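Local atomic coordinates of apical membrane antigen AMA1 (Toxoplasma gondii ME49, PDB entry 4YIV), a protein that takes part in host cell invasion as an essential microneme protein of the moving junction between the parasite's apical tip and the target cell membrane. Residues 67-72 / 185-190; 74-79 / 94-99. All coordinates share one frame; numbering follows the deposited sequence.

Contacts 1 and 2 are neighbours in the ectodomain of AMA1, their centres about 8 Å apart, and along the chain contact 2 is nested inside the long loop that contact 1 closes. Gln70 joins them: its backbone N probably bonds Asn78 OD1 at 2.8 Å, and its side-chain NE2 probably bonds Gly99 O at 2.9 Å. Tyr76 CB also packs 3.2 Å from Pro71 O. Segment 67-72 therefore lies against 185-190 and also against both segments of contact 2. A bound cadmium lies about 11 Å from the side chain of Ser185, and one lies about 9 Å from that of Asn95; neither distance allows coordination.

Contact 1 of 2, residues 67-72 / 185-190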
ATOM      1  N   GLU A  67      -2.728   2.739 -13.763  1.00 20.27           N
ATOM      2  CA  GLU A  67      -2.314   2.717 -15.146  1.00 24.45           C
ATOM      3  C   GLU A  67      -3.522   2.910 -16.051  1.00 25.04           C
ATOM      4  O   GLU A  67      -4.496   2.165 -15.914  1.00 22.70           O
ATOM      5  CB  GLU A  67      -1.640   1.369 -15.432  1.00 25.21           C
ATOM      6  CG  GLU A  67      -1.235   1.105 -16.889  1.00 30.59           C
ATOM      7  CD  GLU A  67      -0.689  -0.323 -17.055  1.00 37.68           C
ATOM      8  OE1 GLU A  67       0.544  -0.513 -17.108  1.00 42.71           O
ATOM      9  OE2 GLU A  67      -1.499  -1.257 -17.101  1.00 37.40           O
ATOM     10  N   LEU A  68      -3.448   3.847 -17.002  1.00 22.08           N
ATOM     11  CA  LEU A  68      -4.606   4.164 -17.842  1.00 24.65           C
ATOM     12  C   LEU A  68      -4.501   3.489 -19.206  1.00 27.27           C
ATOM     13  O   LEU A  68      -3.422   3.081 -19.617  1.00 26.50           O
ATOM     14  CB  LEU A  68      -4.741   5.674 -18.033  1.00 23.49           C
ATOM     15  CG  LEU A  68      -4.634   6.557 -16.793  1.00 22.54           C
ATOM     16  CD1 LEU A  68      -5.069   7.959 -17.156  1.00 23.24           C
ATOM     17  CD2 LEU A  68      -5.462   6.023 -15.653  1.00 22.20           C
ATOM     18  N   GLN A  69      -5.621   3.383 -19.911  1.00 26.55           N
ATOM     19  CA  GLN A  69      -5.620   2.771 -21.257  1.00 26.50           C
ATOM     20  C   GLN A  69      -6.261   3.715 -22.292  1.00 25.79           C
ATOM     21  O   GLN A  69      -7.187   3.338 -23.022  1.00 24.19           O
ATOM     22  CB  GLN A  69      -6.347   1.421 -21.221  1.00 26.47           C
ATOM     23  CG  GLN A  69      -5.646   0.294 -20.390  1.00 27.09           C
ATOM     24  CD  GLN A  69      -4.309  -0.156 -20.968  1.00 38.86           C
ATOM     25  OE1 GLN A  69      -4.069  -0.092 -22.181  1.00 44.15           O
ATOM     26  NE2 GLN A  69      -3.427  -0.617 -20.091  1.00 41.77           N
ATOM     27  N   GLN A  70      -5.822   4.969 -22.284  1.00 27.79           N
ATOM     28  CA  GLN A  70      -6.263   5.953 -23.256  1.00 25.99           C
ATOM     29  C   GLN A  70      -5.574   5.650 -24.588  1.00 29.60           C
ATOM     30  O   GLN A  70      -4.555   4.967 -24.603  1.00 30.02           O
ATOM     31  CB  GLN A  70      -5.903   7.374 -22.807  1.00 25.03           C
ATOM     32  CG  GLN A  70      -6.726   7.872 -21.570  1.00 26.52           C
ATOM     33  CD  GLN A  70      -6.130   9.112 -20.950  1.00 25.02           C
ATOM     34  OE1 GLN A  70      -4.921   9.315 -21.006  1.00 25.86           O
ATOM     35  NE2 GLN A  70      -6.976   9.961 -20.379  1.00 25.05           N
ATOM     36  N   PRO A  71      -6.110   6.187 -25.690  1.00 29.96           N
ATOM     37  CA  PRO A  71      -5.430   6.112 -26.989  1.00 34.35           C
ATOM     38  C   PRO A  71      -4.011   6.635 -26.886  1.00 36.18           C
ATOM     39  O   PRO A  71      -3.790   7.628 -26.179  1.00 35.81           O
ATOM     40  CB  PRO A  71      -6.270   7.026 -27.892  1.00 32.87           C
ATOM     41  CG  PRO A  71      -7.624   7.015 -27.281  1.00 31.87           C
ATOM     42  CD  PRO A  71      -7.387   6.918 -25.782  1.00 28.65           C
ATOM     43  N   ASP A  72      -3.076   6.014 -27.602  1.00 39.99           N
ATOM     44  CA  ASP A  72      -1.674   6.444 -27.563  1.00 42.13           C
ATOM     45  C   ASP A  72      -1.391   7.522 -28.582  1.00 48.35           C
ATOM     46  O   ASP A  72      -0.719   7.281 -29.590  1.00 48.77           O
ATOM     47  CB  ASP A  72      -0.730   5.272 -27.810  1.00 51.44           C
ATOM     48  CG  ASP A  72      -0.754   4.255 -26.691  1.00 63.48           C
ATOM     49  OD1 ASP A  72      -0.895   4.661 -25.512  1.00 64.41           O
ATOM     50  OD2 ASP A  72      -0.633   3.046 -26.995  1.00 71.90           O
ATOM     51  N   SER A 185     -13.207   1.644 -22.439  1.00 25.41           N
ATOM     52  CA  SER A 185     -12.441   1.400 -23.656  1.00 26.77           C
ATOM     53  C   SER A 185     -10.955   1.231 -23.441  1.00 28.43           C
ATOM     54  O   SER A 185     -10.345   1.838 -22.545  1.00 24.40           O
ATOM     55  CB  SER A 185     -12.646   2.541 -24.662  1.00 29.30           C
ATOM     56  OG  SER A 185     -12.266   3.799 -24.131  1.00 29.78           O
ATOM     57  N   VAL A 186     -10.369   0.394 -24.288  1.00 25.81           N
ATOM     58  CA  VAL A 186      -8.916   0.233 -24.338  1.00 24.26           C
ATOM     59  C   VAL A 186      -8.362   0.771 -25.620  1.00 30.43           C
ATOM     60  O   VAL A 186      -8.749   0.296 -26.691  1.00 27.82           O
ATOM     61  CB  VAL A 186      -8.516  -1.246 -24.213  1.00 28.85           C
ATOM     62  CG1 VAL A 186      -6.999  -1.411 -24.414  1.00 31.31           C
ATOM     63  CG2 VAL A 186      -8.941  -1.760 -22.881  1.00 30.73           C
ATOM     64  N   LYS A 187      -7.449   1.738 -25.490  1.00 30.69           N
ATOM     65  CA  LYS A 187      -6.900   2.545 -26.600  1.00 33.34           C
ATOM     66  C   LYS A 187      -7.971   3.002 -27.591  1.00 35.72           C
ATOM     67  O   LYS A 187      -7.801   2.917 -28.806  1.00 38.18           O
ATOM     68  CB  LYS A 187      -5.791   1.772 -27.318  1.00 35.58           C
ATOM     69  CG  LYS A 187      -4.814   1.179 -26.347  1.00 41.25           C
ATOM     70  CD  LYS A 187      -3.368   1.425 -26.719  1.00 58.34           C
ATOM     71  CE  LYS A 187      -2.437   1.132 -25.516  1.00 61.45           C
ATOM     72  NZ  LYS A 187      -2.528   2.199 -24.418  1.00 60.05           N
ATOM     73  N   GLY A 188      -9.089   3.468 -27.051  1.00 32.45           N
ATOM     74  CA  GLY A 188     -10.136   4.084 -27.846  1.00 33.01           C
ATOM     75  C   GLY A 188     -11.230   3.162 -28.363  1.00 34.55           C
ATOM     76  O   GLY A 188     -12.164   3.639 -28.987  1.00 33.91           O
ATOM     77  N   GLU A 189     -11.110   1.858 -28.109  1.00 33.95           N
ATOM     78  CA  GLU A 189     -12.112   0.880 -28.532  1.00 36.48           C
ATOM     79  C   GLU A 189     -12.817   0.201 -27.345  1.00 33.04           C
ATOM     80  O   GLU A 189     -12.137  -0.379 -26.490  1.00 30.90           O
ATOM     81  CB  GLU A 189     -11.438  -0.190 -29.383  1.00 42.06           C
ATOM     82  CG  GLU A 189     -10.567   0.362 -30.506  1.00 54.70           C
ATOM     83  CD  GLU A 189     -11.068  -0.066 -31.873  1.00 72.20           C
ATOM     84  OE1 GLU A 189     -12.303  -0.047 -32.092  1.00 67.56           O
ATOM     85  OE2 GLU A 189     -10.228  -0.438 -32.720  1.00 80.34           O
ATOM     86  N   PRO A 190     -14.162   0.239 -27.284  1.00 38.62           N
ATOM     87  CA  PRO A 190     -15.174   0.878 -28.147  1.00 37.44           C
ATOM     88  C   PRO A 190     -15.170   2.425 -28.080  1.00 37.11           C
ATOM     89  O   PRO A 190     -14.933   2.980 -27.000  1.00 32.32           O
ATOM     90  CB  PRO A 190     -16.495   0.331 -27.597  1.00 33.95           C
ATOM     91  CG  PRO A 190     -16.131  -0.903 -26.810  1.00 38.57           C
ATOM     92  CD  PRO A 190     -14.793  -0.600 -26.238  1.00 35.65           C
TER
HETATM   93  O   HOH W   1      -9.461   4.223 -24.410  1.00 25.68           O
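Gln69 faces the turn at Val186 and Lys187, and its backbone O is gripped twice. Lys187 N donates to it at 3.0 Å from above the carbonyl plane, 43° out of it, and water 1 donates to the same oxygen. That water also donates to Ser185 OG and accepts from Gly188 N, so it ties three backbone or hydroxyl groups together. The Gln69 chain bends at chi2 (-66°), which places CD; OE1 lies 3.6 Å from Lys187 NZ and 3.9 Å from Val186 CG1. Gln70 turns its side chain away, toward Gly99 of contact 2, where NE2 also bonds Leu97 O, but its own carbonyl O takes a weak bond from Lys187 NZ (3.4 Å). Pro71 then lays CG 3.8 Å from Gly188 N. With its positive phi and this ring close by, Gly188 sits where the absence of a side chain suits the backbone. Asp72 ends the run: OD1 receives Lys187 NZ in a 3.2 Å salt bridge, met on the syn side but 33° out of the carboxylate plane, while OD2 lies 3.0 Å from Lys187 CE. Because Lys187 CB points away from 67-72, the chain must fold back, and lysine's length, bent at chi2 and chi4, lets NZ arrive. Val186 to Glu189 form a type I' turn with reciprocal end-residue backbone bonds, a pattern found in two-residue beta hairpins, here in a loop without assigned strands beside strand 65-68.

Contact 2 of 2, residues 74-79 / 94-99; sequences PPYRNN and GNPLPG
Tyr76 spans the gap to Pro96 with its phenol, OH donating at 2.7 Å to Pro96 O in its carbonyl plane, on a lone pair (C=O...donor angle 140°). The chi1 of -65° sets CG anti to the carbonyl carbon, and with chi2 near -81° the ring turns an edge to the other segment: Pro96 O and Leu97 O both lie in its plane, the latter 3.6 Å from CE1. Pro96 lies by the hydroxyl end, CD 3.8 Å from CZ, and Pro98 beside the CD1-CE1 bond, CB 3.8 Å from CE1. Prolines suit this place because their compact, puckered rings bring aliphatic carbons against the tyrosine; the peptide before Pro96 is cis, which probably helps to turn the backbone. Helix 87-93 joins the segments in the chain, and its Ser93 touches Tyr76 and Pro98. Waters link the backbones: water 2 donates to Pro75 O and accepts from Gly99 N; water 3 accepts from Asn79 N and lies within donating distance of Gly99 O, though more acceptors than protons are in reach. Gly99 takes a positive phi, which glycine allows readily. The one direct hydrogen bond thus comes from the Tyr76 hydroxyl, supplemented by apolar proline contacts and water links.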
ATOM      1  N   PRO A  74      -1.900  12.271 -29.036  1.00 46.95           N
ATOM      2  CA  PRO A  74      -2.488  13.512 -28.503  1.00 38.01           C
ATOM      3  C   PRO A  74      -3.997  13.474 -28.639  1.00 42.58           C
ATOM      4  O   PRO A  74      -4.481  12.905 -29.618  1.00 42.37           O
ATOM      5  CB  PRO A  74      -1.877  14.596 -29.380  1.00 42.40           C
ATOM      6  CG  PRO A  74      -0.568  14.007 -29.857  1.00 46.78           C
ATOM      7  CD  PRO A  74      -0.814  12.535 -30.002  1.00 47.64           C
ATOM      8  N   PRO A  75      -4.736  14.056 -27.683  1.00 38.07           N
ATOM      9  CA  PRO A  75      -4.249  14.805 -26.524  1.00 34.40           C
ATOM     10  C   PRO A  75      -4.000  13.929 -25.286  1.00 34.73           C
ATOM     11  O   PRO A  75      -3.915  14.465 -24.191  1.00 39.38           O
ATOM     12  CB  PRO A  75      -5.389  15.787 -26.260  1.00 36.23           C
ATOM     13  CG  PRO A  75      -6.609  15.024 -26.632  1.00 34.48           C
ATOM     14  CD  PRO A  75      -6.205  14.135 -27.794  1.00 36.03           C
ATOM     15  N   TYR A  76      -3.857  12.630 -25.469  1.00 35.54           N
ATOM     16  CA  TYR A  76      -3.877  11.700 -24.345  1.00 35.17           C
ATOM     17  C   TYR A  76      -2.476  11.480 -23.781  1.00 36.41           C
ATOM     18  O   TYR A  76      -1.532  11.234 -24.530  1.00 37.17           O
ATOM     19  CB  TYR A  76      -4.501  10.357 -24.768  1.00 29.84           C
ATOM     20  CG  TYR A  76      -5.946  10.471 -25.133  1.00 28.25           C
ATOM     21  CD1 TYR A  76      -6.936  10.500 -24.160  1.00 29.55           C
ATOM     22  CD2 TYR A  76      -6.339  10.570 -26.457  1.00 30.49           C
ATOM     23  CE1 TYR A  76      -8.305  10.635 -24.492  1.00 28.56           C
ATOM     24  CE2 TYR A  76      -7.680  10.722 -26.803  1.00 27.15           C
ATOM     25  CZ  TYR A  76      -8.659  10.742 -25.844  1.00 32.54           C
ATOM     26  OH  TYR A  76      -9.979  10.869 -26.243  1.00 29.64           O
ATOM     27  N   ARG A  77      -2.357  11.546 -22.451  1.00 35.40           N
ATOM     28  CA  ARG A  77      -1.070  11.408 -21.777  1.00 34.71           C
ATOM     29  C   ARG A  77      -0.886  10.095 -21.011  1.00 31.02           C
ATOM     30  O   ARG A  77       0.228   9.778 -20.628  1.00 30.33           O
ATOM     31  CB  ARG A  77      -0.871  12.588 -20.825  1.00 38.31           C
ATOM     32  CG  ARG A  77      -0.760  13.933 -21.557  1.00 45.54           C
ATOM     33  CD  ARG A  77       0.672  14.216 -21.955  1.00 49.20           C
ATOM     34  NE  ARG A  77       0.837  15.606 -22.370  1.00 71.55           N
ATOM     35  CZ  ARG A  77       0.727  16.655 -21.558  1.00 80.42           C
ATOM     36  NH1 ARG A  77       0.451  16.489 -20.266  1.00 78.46           N
ATOM     37  NH2 ARG A  77       0.894  17.883 -22.038  1.00 88.20           N
ATOM     38  N   ASN A  78      -1.956   9.319 -20.841  1.00 28.81           N
ATOM     39  CA  ASN A  78      -1.933   8.091 -20.044  1.00 28.28           C
ATOM     40  C   ASN A  78      -1.211   8.261 -18.705  1.00 24.05           C
ATOM     41  O   ASN A  78      -0.355   7.463 -18.321  1.00 26.62           O
ATOM     42  CB  ASN A  78      -1.316   6.960 -20.860  1.00 30.24           C
ATOM     43  CG  ASN A  78      -2.338   6.328 -21.791  1.00 31.50           C
ATOM     44  OD1 ASN A  78      -3.326   5.754 -21.338  1.00 31.52           O
ATOM     45  ND2 ASN A  78      -2.147   6.496 -23.093  1.00 32.97           N
ATOM     46  N   ASN A  79      -1.569   9.341 -18.025  1.00 24.77           N
ATOM     47  CA  ASN A  79      -1.022   9.653 -16.712  1.00 25.08           C
ATOM     48  C   ASN A  79      -2.091  10.111 -15.724  1.00 21.26           C
ATOM     49  O   ASN A  79      -2.715  11.165 -15.874  1.00 25.26           O
ATOM     50  CB  ASN A  79       0.055  10.726 -16.897  1.00 29.04           C
ATOM     51  CG  ASN A  79       0.709  11.174 -15.596  1.00 32.95           C
ATOM     52  OD1 ASN A  79       0.473  10.633 -14.512  1.00 28.16           O
ATOM     53  ND2 ASN A  79       1.560  12.182 -15.715  1.00 37.76           N
ATOM     54  N   GLY A  94     -12.929  14.295 -27.962  1.00 34.60           N
ATOM     55  CA  GLY A  94     -13.910  13.231 -28.165  1.00 35.77           C
ATOM     56  C   GLY A  94     -13.670  12.106 -27.154  1.00 34.49           C
ATOM     57  O   GLY A  94     -12.897  12.295 -26.208  1.00 31.26           O
ATOM     58  N   ASN A  95     -14.327  10.954 -27.324  1.00 33.03           N
ATOM     59  CA  ASN A  95     -14.195   9.843 -26.370  1.00 30.31           C
ATOM     60  C   ASN A  95     -12.869   9.095 -26.544  1.00 30.34           C
ATOM     61  O   ASN A  95     -12.389   8.964 -27.653  1.00 32.56           O
ATOM     62  CB  ASN A  95     -15.344   8.846 -26.531  1.00 29.40           C
ATOM     63  CG  ASN A  95     -16.628   9.342 -25.955  1.00 36.70           C
ATOM     64  OD1 ASN A  95     -16.646  10.086 -24.983  1.00 33.26           O
ATOM     65  ND2 ASN A  95     -17.727   8.932 -26.560  1.00 36.67           N
ATOM     66  N   PRO A  96     -12.282   8.566 -25.451  1.00 26.70           N
ATOM     67  CA  PRO A  96     -12.695   8.670 -24.050  1.00 28.96           C
ATOM     68  C   PRO A  96     -12.246   9.998 -23.430  1.00 28.78           C
ATOM     69  O   PRO A  96     -11.538  10.795 -24.064  1.00 25.58           O
ATOM     70  CB  PRO A  96     -11.976   7.482 -23.401  1.00 27.78           C
ATOM     71  CG  PRO A  96     -10.674   7.428 -24.106  1.00 25.69           C
ATOM     72  CD  PRO A  96     -11.027   7.792 -25.567  1.00 29.52           C
ATOM     73  N   LEU A  97     -12.685  10.236 -22.204  1.00 26.28           N
ATOM     74  CA  LEU A  97     -12.220  11.376 -21.433  1.00 26.33           C
ATOM     75  C   LEU A  97     -10.711  11.445 -21.500  1.00 24.53           C
ATOM     76  O   LEU A  97     -10.028  10.427 -21.347  1.00 26.42           O
ATOM     77  CB  LEU A  97     -12.679  11.260 -19.978  1.00 28.07           C
ATOM     78  CG  LEU A  97     -14.184  11.385 -19.764  1.00 33.44           C
ATOM     79  CD1 LEU A  97     -14.560  10.736 -18.449  1.00 32.81           C
ATOM     80  CD2 LEU A  97     -14.611  12.848 -19.792  1.00 31.03           C
ATOM     81  N   PRO A  98     -10.167  12.636 -21.782  1.00 24.96           N
ATOM     82  CA  PRO A  98      -8.722  12.772 -21.707  1.00 22.45           C
ATOM     83  C   PRO A  98      -8.297  13.100 -20.249  1.00 26.51           C
ATOM     84  O   PRO A  98      -9.110  13.004 -19.320  1.00 26.06           O
ATOM     85  CB  PRO A  98      -8.439  13.942 -22.665  1.00 27.30           C
ATOM     86  CG  PRO A  98      -9.668  14.824 -22.507  1.00 27.92           C
ATOM     87  CD  PRO A  98     -10.830  13.895 -22.184  1.00 28.82           C
ATOM     88  N   GLY A  99      -7.042  13.470 -20.064  1.00 26.77           N
ATOM     89  CA  GLY A  99      -6.571  13.936 -18.759  1.00 27.03           C
ATOM     90  C   GLY A  99      -6.357  12.785 -17.778  1.00 23.55           C
ATOM     91  O   GLY A  99      -6.132  11.629 -18.178  1.00 23.03           O
TER
HETATM   92  O   HOH W   2      -4.490  13.824 -21.379  1.00 37.30           O
HETATM   93  O   HOH W   3      -3.612  11.377 -18.839  1.00 31.45           O